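Local coordinates for protein serine-pyruvate aminotransferase (AgxT) (Sulfolobus solfataricus, PDB 3ZRP) that probably transfers the amino group of serine to pyruvate, and that of alanine to glyoxylate, using pyridoxal 5'-phosphate as cofactor, at residues W343-P346 / N347-I350. Residues are numbered along the deposited sequence; the frame is centred on the assembly and turned at random.
Sequences WVTP and NDAI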
# COMPACT_ATOMS: atom_id res chain seq x y z
N TRP A 343 -2.30 -12.16 18.72
CA TRP A 343 -3.22 -13.14 19.33
C TRP A 343 -2.52 -14.22 20.12
O TRP A 343 -3.10 -15.26 20.43
CB TRP A 343 -4.24 -13.68 18.31
CG TRP A 343 -5.27 -12.60 18.01
CD1 TRP A 343 -5.31 -11.77 16.91
CD2 TRP A 343 -6.35 -12.18 18.86
NE1 TRP A 343 -6.38 -10.91 17.01
CE2 TRP A 343 -7.03 -11.13 18.20
CE3 TRP A 343 -6.82 -12.61 20.12
CZ2 TRP A 343 -8.15 -10.50 18.75
CZ3 TRP A 343 -7.94 -11.99 20.66
CH2 TRP A 343 -8.58 -10.94 19.98
N VAL A 344 -1.27 -13.95 20.50
CA VAL A 344 -0.44 -14.91 21.23
C VAL A 344 -1.07 -15.34 22.57
O VAL A 344 -1.66 -14.52 23.29
CB VAL A 344 1.01 -14.36 21.38
CG1 VAL A 344 1.05 -13.14 22.33
CG2 VAL A 344 2.00 -15.46 21.81
N THR A 345 -0.97 -16.64 22.88
CA THR A 345 -1.65 -17.22 24.06
C THR A 345 -0.64 -17.82 25.04
O THR A 345 0.50 -18.09 24.68
CB THR A 345 -2.65 -18.36 23.67
OG1 THR A 345 -1.92 -19.46 23.09
CG2 THR A 345 -3.69 -17.88 22.68
N PRO A 346 -1.07 -18.04 26.29
CA PRO A 346 -0.24 -18.80 27.23
C PRO A 346 0.29 -20.10 26.63
O PRO A 346 1.46 -20.41 26.82
CB PRO A 346 -1.22 -19.07 28.37
CG PRO A 346 -2.02 -17.85 28.42
CD PRO A 346 -2.23 -17.46 26.97
N ASN A 347 -0.54 -20.84 25.89
CA ASN A 347 -0.09 -22.10 25.26
C ASN A 347 1.02 -21.91 24.23
O ASN A 347 1.92 -22.76 24.14
CB ASN A 347 -1.27 -22.88 24.66
CG ASN A 347 -2.17 -23.51 25.73
OD1 ASN A 347 -1.76 -23.68 26.87
ND2 ASN A 347 -3.41 -23.82 25.35
N ASP A 348 0.97 -20.81 23.47
CA ASP A 348 2.07 -20.49 22.56
C ASP A 348 3.39 -20.31 23.32
O ASP A 348 4.44 -20.73 22.82
CB ASP A 348 1.77 -19.23 21.73
CG ASP A 348 0.55 -19.40 20.83
OD1 ASP A 348 0.29 -20.52 20.38
OD2 ASP A 348 -0.15 -18.40 20.59
N ALA A 349 3.32 -19.71 24.51
CA ALA A 349 4.51 -19.54 25.37
C ALA A 349 5.12 -20.91 25.75
O ALA A 349 6.34 -21.11 25.62
CB ALA A 349 4.18 -18.69 26.60
N ILE A 350 4.27 -21.85 26.19
CA ILE A 350 4.72 -23.21 26.50
C ILE A 350 5.43 -23.83 25.29
O ILE A 350 6.55 -24.33 25.41
CB ILE A 350 3.56 -24.13 26.98
CG1 ILE A 350 3.00 -23.64 28.31
CG2 ILE A 350 4.03 -25.58 27.13
CD1 ILE A 350 1.55 -24.00 28.55
O HOH W 1 -2.80 -20.67 20.82
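The side chain of Asp348 folds back over Thr345, its carboxylate lying against the threonine hydroxyl and backbone amide. Thr345 is the N-cap of helix 346-363, and the two residues trade bonds in a capping box. Asp348 N donates to Thr345 OG1 at 3.2 Å, while Thr345 N donates to Asp348 OD2 at 3.0 Å, the amide coming from above the carboxylate plane, 41° out of it. Threonine suits the cap because its OG1 sits between its own N and carbonyl carbon (chi1 64°), which turns the oxygen toward the first turn. Asp348 has CG beside its backbone N (chi1 -62°), which carries the carboxylate back to the amide three residues earlier. A water bridges the two side chains, 2.7 Å from Thr345 OG1 and donating to Asp348 OD1. Pro346 follows the cap, where its lack of an N-H costs nothing and its ring fixes phi at a helical value. Regular helical bonding begins with Ala349 N to Thr345 O (3.3 Å) and Ile350 N to Pro346 O. Beside the polar box, Val344 CG2 packs on Asp348 CB at 3.8 Å; Val344 also meets Val274 of helix 264-284, and the small side chain of Ala349 touches Ile278 of that helix and Val376 of helix 372-381. Were Asp348 replaced by an alanine, Thr345 N would probably lose this acceptor and the water the carboxylate oxygen it donates to. With the carboxylate held beside the N-terminal end of the helix, on the amide of the capping residue, its negative charge is likely to be favoured by the helix dipole.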